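Side-chain contacts in ER-derived vesicles protein ERV41 (Saccharomyces cerevisiae, PDB 3ZLC), which takes part in transport between the endoplasmic reticulum and the Golgi as a constituent of COPII-coated vesicles and facilitates retrograde return to the endoplasmic reticulum: residues I22-Y27 and L132-K137; L35-R40 and L53-M58; F60-D65 and A178-D183. All coordinates share one frame; numbering follows the deposited sequence.

The three contacts, all in the lumenal domain, illustrate how a β-rich domain is held together by apolar side chains between its sheets and along a sheet margin. Contacts 1 and 2 lie side by side between the sheets, contact 2 nearer the edge, their centres about 6 Å apart, and join the same two sheets: strands 35-41 and 130-136 are neighbours in one, while strands 19-28 and 53-57 belong to the other. Contact 3 lies farther out, its centre about 16 Å from that of contact 1 and about 19 Å from that of contact 2. Tyr-27 connects the regions, with CD1 3.4 Å from Met-58 SD and CD2 3.5 Å from Phe-61 O.

Contact 1. Residues I22-Y27 and L132-K137; sequences INMDIY and LQITAK
Met-24 and Leu-132 reach toward each other from two different strands and meet tip to tip, the thioether sulfur SD of Met-24 lying 3.6 Å from CD2 of Leu-132. Met-24 gets there through a largely extended stem: CG lies roughly opposite the backbone N (chi1 -154°), CG and SD run straight on, and the chain then bends sharply about the CG-SD bond. The bend, with chi3 at only 15°, turns CE to the same side as CB and sets it 3.8 Å from Leu-132 CD2. Met-24 was modelled in two conformers, so the exact place of SD and CE is less certain than that of the stem. On the other side, Leu-132 offers CD2, the branch that continues its side chain outward from CA, while CD1 folds back.

The strands face each other across a β-sandwich. Their axes approach to 11.4 Å and run in nearly the same direction, diverging by 25°, as in an aligned packing of two twisted sheets. No hydrogen bond crosses the gap, which is filled by alternate side chains from each strand. Farther along, the extended isoleucines Ile-26 and Ile-134 bring their CD1 methyls to 4.3 Å, although Ile-26 too has a second conformer. Ile-134 CD1 also lies 4.3 Å from Met-24 SD, so that the sulfur is contacted by both Leu-132 and Ile-134.

The intervening residues of strand 19-28 turn to the other face of their sheet. There Asp-25 OD1 accepts hydrogen bonds from Asn-159 ND2 and His-118 NE2, and Asn-23 is bonded to Ser-122 and Ser-162. Gln-133 and Thr-135 likewise face away from strand 19-28, with their side chains against Phe-235 of strand 233-240.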
loop_
_atom_site.group_PDB
_atom_site.type_symbol
_atom_site.label_atom_id
_atom_site.label_comp_id
_atom_site.label_asym_id
_atom_site.label_seq_id
_atom_site.Cartn_x
_atom_site.Cartn_y
_atom_site.Cartn_z
ATOM N N ILE A 22 -9.932 3.210 -1.595
ATOM C CA ILE A 22 -8.615 2.855 -1.073
ATOM C C ILE A 22 -7.650 3.959 -1.464
ATOM O O ILE A 22 -7.489 4.264 -2.656
ATOM C CB ILE A 22 -8.115 1.501 -1.616
ATOM C CG1 ILE A 22 -9.065 0.381 -1.182
ATOM C CG2 ILE A 22 -6.716 1.212 -1.094
ATOM C CD1 ILE A 22 -8.624 -1.036 -1.624
ATOM N N ASN A 23 -7.020 4.577 -0.466
ATOM C CA ASN A 23 -6.121 5.700 -0.718
ATOM C C ASN A 23 -4.695 5.212 -0.560
ATOM O O ASN A 23 -4.355 4.595 0.450
ATOM C CB ASN A 23 -6.377 6.842 0.267
ATOM C CG ASN A 23 -7.846 7.116 0.473
ATOM O OD1 ASN A 23 -8.556 7.516 -0.462
ATOM N ND2 ASN A 23 -8.318 6.918 1.705
ATOM N N MET A 24 -3.848 5.502 -1.542
ATOM C CA MET A 24 -2.502 4.945 -1.570
ATOM C C MET A 24 -1.463 5.988 -2.000
ATOM O O MET A 24 -1.713 6.779 -2.901
ATOM C CB MET A 24 -2.474 3.757 -2.535
ATOM C CG MET A 24 -1.404 2.741 -2.238
ATOM S SD MET A 24 -1.282 1.422 -3.467
ATOM C CE MET A 24 -2.229 2.150 -4.810
ATOM N N ASP A 25 -0.300 5.964 -1.371
ATOM C CA ASP A 25 0.801 6.800 -1.795
ATOM C C ASP A 25 2.001 5.958 -1.438
ATOM O O ASP A 25 2.289 5.742 -0.260
ATOM C CB ASP A 25 0.811 8.134 -1.043
ATOM C CG ASP A 25 1.875 9.084 -1.587
ATOM O OD1 ASP A 25 3.057 8.670 -1.675
ATOM O OD2 ASP A 25 1.527 10.211 -1.969
ATOM N N ILE A 26 2.649 5.395 -2.456
ATOM C CA ILE A 26 3.716 4.408 -2.263
ATOM C C ILE A 26 4.893 4.719 -3.200
ATOM O O ILE A 26 4.671 5.228 -4.302
ATOM C CB ILE A 26 3.155 2.984 -2.545
ATOM C CG1 ILE A 26 2.017 2.677 -1.563
ATOM C CG2 ILE A 26 4.232 1.903 -2.439
ATOM C CD1 ILE A 26 1.405 1.322 -1.739
ATOM N N TYR A 27 6.126 4.424 -2.771
ATOM C CA TYR A 27 7.279 4.496 -3.668
ATOM C C TYR A 27 7.647 3.042 -3.910
ATOM O O TYR A 27 7.718 2.265 -2.964
ATOM C CB TYR A 27 8.480 5.192 -3.009
ATOM C CG TYR A 27 8.265 6.631 -2.564
ATOM C CD1 TYR A 27 7.316 7.450 -3.175
ATOM C CD2 TYR A 27 9.016 7.164 -1.529
ATOM C CE1 TYR A 27 7.138 8.779 -2.759
ATOM C CE2 TYR A 27 8.848 8.476 -1.106
ATOM C CZ TYR A 27 7.905 9.278 -1.720
ATOM O OH TYR A 27 7.740 10.586 -1.302
ATOM N N LEU A 132 -5.565 -5.667 -3.737
ATOM C CA LEU A 132 -4.896 -4.738 -4.649
ATOM C C LEU A 132 -3.483 -5.263 -4.887
ATOM O O LEU A 132 -2.762 -5.537 -3.924
ATOM C CB LEU A 132 -4.809 -3.366 -3.994
ATOM C CG LEU A 132 -3.998 -2.306 -4.725
ATOM C CD1 LEU A 132 -4.730 -1.884 -5.968
ATOM C CD2 LEU A 132 -3.790 -1.121 -3.807
ATOM N N GLN A 133 -3.090 -5.393 -6.157
ATOM C CA GLN A 133 -1.828 -6.035 -6.532
ATOM C C GLN A 133 -0.937 -5.091 -7.338
ATOM O O GLN A 133 -1.366 -4.531 -8.357
ATOM C CB GLN A 133 -2.106 -7.301 -7.380
ATOM C CG GLN A 133 -3.124 -8.280 -6.763
ATOM C CD GLN A 133 -3.351 -9.509 -7.630
ATOM O OE1 GLN A 133 -3.244 -9.439 -8.851
ATOM N NE2 GLN A 133 -3.652 -10.640 -6.999
ATOM N N ILE A 134 0.308 -4.931 -6.889
ATOM C CA ILE A 134 1.332 -4.240 -7.674
ATOM C C ILE A 134 2.393 -5.261 -8.119
ATOM O O ILE A 134 3.151 -5.755 -7.283
ATOM C CB ILE A 134 2.027 -3.166 -6.822
ATOM C CG1 ILE A 134 0.995 -2.182 -6.250
ATOM C CG2 ILE A 134 3.096 -2.438 -7.627
ATOM C CD1 ILE A 134 1.599 -1.163 -5.288
ATOM N N THR A 135 2.440 -5.577 -9.413
ATOM C CA THR A 135 3.380 -6.561 -9.945
ATOM C C THR A 135 4.041 -6.082 -11.239
ATOM O O THR A 135 3.773 -4.968 -11.724
ATOM C CB THR A 135 2.701 -7.934 -10.232
ATOM O OG1 THR A 135 1.771 -7.787 -11.310
ATOM C CG2 THR A 135 1.972 -8.464 -9.012
ATOM N N ALA A 136 4.919 -6.919 -11.794
ATOM C CA ALA A 136 5.543 -6.604 -13.083
ATOM C C ALA A 136 4.553 -6.862 -14.210
ATOM O O ALA A 136 3.724 -7.767 -14.097
ATOM C CB ALA A 136 6.777 -7.435 -13.289
ATOM N N LYS A 137 4.624 -6.073 -15.286
ATOM C CA LYS A 137 3.839 -6.363 -16.486
ATOM C C LYS A 137 4.329 -7.681 -17.054
ATOM O O LYS A 137 5.537 -7.923 -17.108
ATOM C CB LYS A 137 4.006 -5.270 -17.543
ATOM C CG LYS A 137 3.171 -4.021 -17.311
ATOM C CD LYS A 137 3.532 -2.966 -18.348
ATOM C CE LYS A 137 2.845 -1.640 -18.056
ATOM N NZ LYS A 137 3.301 -0.601 -19.037
#

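Contact 2. Residues L35-R40 and L53-M58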
loop_
_atom_site.group_PDB
_atom_site.type_symbol
_atom_site.label_atom_id
_atom_site.label_comp_id
_atom_site.label_asym_id
_atom_site.label_seq_id
_atom_site.Cartn_x
_atom_site.Cartn_y
_atom_site.Cartn_z
ATOM N N LEU A 35 5.527 -1.663 -14.340
ATOM C CA LEU A 35 4.550 -2.031 -13.313
ATOM C C LEU A 35 3.129 -2.136 -13.842
ATOM O O LEU A 35 2.743 -1.402 -14.764
ATOM C CB LEU A 35 4.580 -1.017 -12.158
ATOM C CG LEU A 35 5.901 -0.944 -11.390
ATOM C CD1 LEU A 35 5.838 0.084 -10.265
ATOM C CD2 LEU A 35 6.295 -2.317 -10.858
ATOM N N GLN A 36 2.354 -3.048 -13.256
ATOM C CA GLN A 36 0.910 -3.055 -13.458
ATOM C C GLN A 36 0.217 -3.148 -12.099
ATOM O O GLN A 36 0.726 -3.779 -11.157
ATOM C CB GLN A 36 0.477 -4.199 -14.385
ATOM C CG GLN A 36 0.578 -5.593 -13.771
ATOM C CD GLN A 36 -0.100 -6.654 -14.626
ATOM O OE1 GLN A 36 -1.236 -6.474 -15.074
ATOM N NE2 GLN A 36 0.596 -7.764 -14.858
ATOM N N ILE A 37 -0.936 -2.502 -11.983
ATOM C CA ILE A 37 -1.664 -2.488 -10.714
ATOM C C ILE A 37 -3.066 -3.023 -10.987
ATOM O O ILE A 37 -3.772 -2.496 -11.862
ATOM C CB ILE A 37 -1.688 -1.075 -10.130
ATOM C CG1 ILE A 37 -0.249 -0.601 -9.877
ATOM C CG2 ILE A 37 -2.517 -1.007 -8.832
ATOM C CD1 ILE A 37 -0.170 0.791 -9.402
ATOM N N ASN A 38 -3.438 -4.101 -10.289
ATOM C CA ASN A 38 -4.738 -4.743 -10.481
ATOM C C ASN A 38 -5.563 -4.758 -9.190
ATOM O O ASN A 38 -5.007 -4.798 -8.089
ATOM C CB ASN A 38 -4.555 -6.188 -10.954
ATOM C CG ASN A 38 -4.100 -6.288 -12.411
ATOM O OD1 ASN A 38 -4.921 -6.327 -13.332
ATOM N ND2 ASN A 38 -2.784 -6.347 -12.620
ATOM N N VAL A 39 -6.886 -4.740 -9.336
ATOM C CA VAL A 39 -7.791 -4.951 -8.209
ATOM C C VAL A 39 -8.623 -6.175 -8.560
ATOM O O VAL A 39 -9.032 -6.363 -9.719
ATOM C CB VAL A 39 -8.723 -3.738 -7.937
ATOM C CG1 VAL A 39 -9.815 -4.116 -6.940
ATOM C CG2 VAL A 39 -7.946 -2.581 -7.380
ATOM N N ARG A 40 -8.846 -7.052 -7.593
ATOM C CA ARG A 40 -9.861 -8.067 -7.813
ATOM C C ARG A 40 -10.607 -8.315 -6.524
ATOM O O ARG A 40 -10.094 -8.019 -5.441
ATOM C CB ARG A 40 -9.271 -9.352 -8.389
ATOM C CG ARG A 40 -8.178 -9.974 -7.565
ATOM C CD ARG A 40 -8.190 -11.474 -7.789
ATOM N NE ARG A 40 -7.208 -12.172 -6.962
ATOM C CZ ARG A 40 -6.955 -13.475 -7.040
ATOM N NH1 ARG A 40 -7.609 -14.229 -7.914
ATOM N NH2 ARG A 40 -6.044 -14.021 -6.245
ATOM N N LEU A 53 -5.019 5.995 -10.692
ATOM C CA LEU A 53 -3.758 6.266 -10.012
ATOM C C LEU A 53 -2.806 7.051 -10.888
ATOM O O LEU A 53 -2.849 6.969 -12.118
ATOM C CB LEU A 53 -3.075 4.970 -9.570
ATOM C CG LEU A 53 -3.783 4.058 -8.578
ATOM C CD1 LEU A 53 -3.076 2.701 -8.504
ATOM C CD2 LEU A 53 -3.863 4.693 -7.181
ATOM N N GLN A 54 -1.954 7.841 -10.252
ATOM C CA GLN A 54 -0.857 8.484 -10.960
ATOM C C GLN A 54 0.390 7.643 -10.741
ATOM O O GLN A 54 0.648 7.199 -9.619
ATOM C CB GLN A 54 -0.646 9.907 -10.438
ATOM C CG GLN A 54 -1.787 10.845 -10.810
ATOM C CD GLN A 54 -2.084 10.807 -12.299
ATOM O OE1 GLN A 54 -3.172 10.423 -12.720
ATOM N NE2 GLN A 54 -1.105 11.192 -13.101
ATOM N N LEU A 55 1.139 7.403 -11.807
ATOM C CA LEU A 55 2.419 6.705 -11.714
ATOM C C LEU A 55 3.475 7.678 -12.218
ATOM O O LEU A 55 3.451 8.086 -13.378
ATOM C CB LEU A 55 2.423 5.420 -12.551
ATOM C CG LEU A 55 1.907 4.171 -11.830
ATOM C CD1 LEU A 55 0.409 4.272 -11.621
ATOM C CD2 LEU A 55 2.255 2.891 -12.588
ATOM N N GLU A 56 4.373 8.096 -11.334
ATOM C CA GLU A 56 5.371 9.087 -11.712
ATOM C C GLU A 56 6.767 8.589 -11.413
ATOM O O GLU A 56 7.020 8.050 -10.325
ATOM C CB GLU A 56 5.099 10.407 -10.985
ATOM C CG GLU A 56 3.869 11.134 -11.527
ATOM C CD GLU A 56 3.600 12.464 -10.844
ATOM O OE1 GLU A 56 4.465 12.938 -10.074
ATOM O OE2 GLU A 56 2.511 13.034 -11.075
ATOM N N GLU A 57 7.671 8.785 -12.369
ATOM C CA GLU A 57 9.063 8.367 -12.204
ATOM C C GLU A 57 9.696 9.134 -11.055
ATOM O O GLU A 57 9.408 10.318 -10.862
ATOM C CB GLU A 57 9.869 8.630 -13.480
ATOM C CG GLU A 57 9.238 8.104 -14.763
ATOM C CD GLU A 57 9.178 6.597 -14.814
ATOM O OE1 GLU A 57 9.874 5.943 -14.009
ATOM O OE2 GLU A 57 8.432 6.065 -15.666
ATOM N N MET A 58 10.570 8.471 -10.303
ATOM C CA MET A 58 11.282 9.143 -9.214
ATOM C C MET A 58 12.601 8.443 -8.958
ATOM O O MET A 58 12.759 7.282 -9.344
ATOM C CB MET A 58 10.436 9.085 -7.949
ATOM C CG MET A 58 10.332 7.670 -7.372
ATOM S SD MET A 58 9.333 7.580 -5.868
ATOM C CE MET A 58 10.297 8.598 -4.750
#
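Ile-37 makes the close contacts from the side of residues 35-40, and its side chain can be followed outward against Leu-53 and Leu-55. CB stands 4.3 Å from CD1 of Leu-53, at the margin of touch. From there the chain divides. The branch methyl CG2, anti to the backbone N, approaches the same Leu-53 CD1 to 3.8 Å. The other branch begins with CG1, which serves as a spacer, and continues straight on to CD1 (chi2 176°). This terminal methyl comes to 3.6 Å from Leu-53 CD1 and also lies 4.2 Å from CD1 of Leu-55. Thus one methyl of Leu-53 is met by both arms of the isoleucine, while the isoleucine tip is shared between two leucines.

The two leucines come in differently. Leu-53 crosses Ile-37 at about a right angle and presents the branch that extends its chain; Leu-55 slides past in the opposite sense and uses CD1, the methyl that bends back toward its own main chain.

Behind Ile-37, on the opposite face of its strand, the amides of Gln-36 and Asn-38 meet. In one of two modelled conformers of Asn-38, ND2 donates to Gln-36 OE1 over 2.9 Å with an N-H...O angle of 162°, from above the carbonyl plane, 62° out of it; the bond is therefore doubtful as a permanent link. Gln-36 NE2 in turn donates to Ala-136 O on the adjacent strand, which helps to fix the amide's rotation.

Strand 35-41 lies between strands 47-48 and 130-136, and Ile-37 also packs on Leu-132 there. Strand 53-57 is one edge strand of the facing sheet, paired with strand 117-126, whose Val-119 meets Ile-37, and Leu-53 extends inward to Met-24 of strand 19-28.

Contact 3. Residues F60-D65 and A178-D183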
loop_
_atom_site.group_PDB
_atom_site.type_symbol
_atom_site.label_atom_id
_atom_site.label_comp_id
_atom_site.label_asym_id
_atom_site.label_seq_id
_atom_site.Cartn_x
_atom_site.Cartn_y
_atom_site.Cartn_z
ATOM N N PHE A 60 14.262 6.402 -6.392
ATOM C CA PHE A 60 13.785 5.723 -5.186
ATOM C C PHE A 60 14.535 6.204 -3.943
ATOM O O PHE A 60 15.745 6.379 -3.964
ATOM C CB PHE A 60 13.896 4.192 -5.319
ATOM C CG PHE A 60 13.293 3.434 -4.149
ATOM C CD1 PHE A 60 11.913 3.326 -4.014
ATOM C CD2 PHE A 60 14.111 2.822 -3.196
ATOM C CE1 PHE A 60 11.344 2.636 -2.939
ATOM C CE2 PHE A 60 13.548 2.117 -2.105
ATOM C CZ PHE A 60 12.166 2.023 -1.991
ATOM N N PHE A 61 13.795 6.453 -2.869
ATOM C CA PHE A 61 14.414 6.835 -1.607
ATOM C C PHE A 61 13.503 6.470 -0.454
ATOM O O PHE A 61 12.292 6.285 -0.626
ATOM C CB PHE A 61 14.762 8.333 -1.572
ATOM C CG PHE A 61 13.576 9.244 -1.329
ATOM C CD1 PHE A 61 12.704 9.573 -2.366
ATOM C CD2 PHE A 61 13.343 9.785 -0.061
ATOM C CE1 PHE A 61 11.619 10.426 -2.142
ATOM C CE2 PHE A 61 12.260 10.647 0.171
ATOM C CZ PHE A 61 11.403 10.964 -0.868
ATOM N N ILE A 62 14.088 6.343 0.727
ATOM C CA ILE A 62 13.275 6.085 1.904
ATOM C C ILE A 62 13.275 7.358 2.731
ATOM O O ILE A 62 14.338 7.820 3.156
ATOM C CB ILE A 62 13.821 4.912 2.718
ATOM C CG1 ILE A 62 13.836 3.646 1.841
ATOM C CG2 ILE A 62 12.956 4.698 3.964
ATOM C CD1 ILE A 62 14.686 2.514 2.397
ATOM N N PRO A 63 12.084 7.951 2.935
ATOM C CA PRO A 63 12.026 9.239 3.634
ATOM C C PRO A 63 12.374 9.115 5.115
ATOM O O PRO A 63 12.382 8.011 5.651
ATOM C CB PRO A 63 10.554 9.655 3.493
ATOM C CG PRO A 63 9.993 8.810 2.377
ATOM C CD PRO A 63 10.751 7.511 2.479
ATOM N N TYR A 64 12.686 10.234 5.764
ATOM C CA TYR A 64 12.839 10.232 7.219
ATOM C C TYR A 64 11.487 10.007 7.903
ATOM O O TYR A 64 10.461 9.972 7.230
ATOM C CB TYR A 64 13.483 11.533 7.675
ATOM C CG TYR A 64 14.930 11.619 7.274
ATOM C CD1 TYR A 64 15.847 10.684 7.743
ATOM C CD2 TYR A 64 15.382 12.617 6.419
ATOM C CE1 TYR A 64 17.180 10.746 7.382
ATOM C CE2 TYR A 64 16.727 12.687 6.049
ATOM C CZ TYR A 64 17.613 11.743 6.538
ATOM O OH TYR A 64 18.942 11.777 6.186
ATOM N N ASP A 65 11.498 9.838 9.230
ATOM C CA ASP A 65 10.282 9.549 10.003
ATOM C C ASP A 65 9.447 8.422 9.420
ATOM O O ASP A 65 8.213 8.487 9.404
ATOM C CB ASP A 65 9.440 10.815 10.154
ATOM C CG ASP A 65 10.264 11.984 10.579
ATOM O OD1 ASP A 65 11.225 11.764 11.341
ATOM O OD2 ASP A 65 9.983 13.112 10.129
ATOM N N ALA A 178 8.348 1.198 5.544
ATOM C CA ALA A 178 9.093 0.795 4.354
ATOM C C ALA A 178 9.619 -0.620 4.545
ATOM O O ALA A 178 9.901 -1.042 5.674
ATOM C CB ALA A 178 10.261 1.776 4.093
ATOM N N GLN A 179 9.741 -1.347 3.442
ATOM C CA GLN A 179 10.436 -2.627 3.439
ATOM C C GLN A 179 11.462 -2.619 2.314
ATOM O O GLN A 179 11.173 -2.196 1.193
ATOM C CB GLN A 179 9.438 -3.785 3.282
ATOM C CG GLN A 179 8.568 -3.985 4.530
ATOM C CD GLN A 179 7.969 -5.382 4.658
ATOM O OE1 GLN A 179 8.681 -6.354 4.915
ATOM N NE2 GLN A 179 6.644 -5.481 4.503
ATOM N N PHE A 180 12.671 -3.070 2.622
ATOM C CA PHE A 180 13.689 -3.207 1.603
ATOM C C PHE A 180 14.688 -4.283 1.982
ATOM O O PHE A 180 14.921 -4.558 3.159
ATOM C CB PHE A 180 14.412 -1.882 1.358
ATOM C CG PHE A 180 15.399 -1.538 2.414
ATOM C CD1 PHE A 180 16.718 -1.960 2.309
ATOM C CD2 PHE A 180 15.019 -0.791 3.511
ATOM C CE1 PHE A 180 17.638 -1.653 3.290
ATOM C CE2 PHE A 180 15.939 -0.468 4.489
ATOM C CZ PHE A 180 17.248 -0.905 4.384
ATOM N N ASN A 181 15.294 -4.869 0.966
ATOM C CA ASN A 181 16.286 -5.916 1.161
ATOM C C ASN A 181 17.107 -5.907 -0.107
ATOM O O ASN A 181 16.640 -6.365 -1.152
ATOM C CB ASN A 181 15.609 -7.284 1.366
ATOM C CG ASN A 181 16.608 -8.407 1.663
ATOM O OD1 ASN A 181 17.772 -8.365 1.248
ATOM N ND2 ASN A 181 16.144 -9.429 2.375
ATOM N N GLN A 182 18.318 -5.369 -0.024
ATOM C CA GLN A 182 19.146 -5.210 -1.209
ATOM C C GLN A 182 19.575 -6.568 -1.765
ATOM O O GLN A 182 19.936 -6.678 -2.937
ATOM C CB GLN A 182 20.353 -4.309 -0.901
ATOM C CG GLN A 182 19.968 -2.964 -0.273
ATOM C CD GLN A 182 21.130 -1.983 -0.186
ATOM O OE1 GLN A 182 21.616 -1.666 0.904
ATOM N NE2 GLN A 182 21.568 -1.483 -1.338
ATOM N N ASP A 183 19.499 -7.599 -0.927
ATOM C CA ASP A 183 19.852 -8.956 -1.336
ATOM C C ASP A 183 18.653 -9.749 -1.881
ATOM O O ASP A 183 18.826 -10.758 -2.553
ATOM C CB ASP A 183 20.504 -9.704 -0.167
ATOM C CG ASP A 183 21.833 -9.091 0.248
ATOM O OD1 ASP A 183 22.503 -8.476 -0.610
ATOM O OD2 ASP A 183 22.205 -9.223 1.437
#
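A single loop side chain, Ile-62, makes every close contact from its segment, dividing its two branches between Ala-178 and Phe-180. Its CG2 methyl settles 4.0 Å from CB of Ala-178. The longer branch stretches away from CG2 and brings CD1 to the ring of Phe-180, 3.5 Å from CD2 and 3.9 Å from CE2. Methyl and ring meet obliquely, along the CG-CD2-CE2 side of the phenyl group, and the two side chains cross at about a right angle. A first torsion of 76° places the ring there, with CG between the backbone N and the carbonyl carbon. Pro-88 and Asn-155 touch the same side chain.

Just beyond, the chain turns: Asn-181 OD1 accepts from Asp-183 N over 2.9 Å, forming an Asx turn as the chain leaves strand 177-179.

Polar bonds secure the main chain around this apolar patch. Ile-62 O accepts from Arg-92 NH1, while Phe-180 N donates to Asp-70 OD1. The loop that carries Ile-62 links strand 53-57 to strand 67-68, at opposite margins of the six-stranded sheet; strand 177-179 runs between strands 67-68 and 156-163, and Val-157 of the latter also packs against Ile-62.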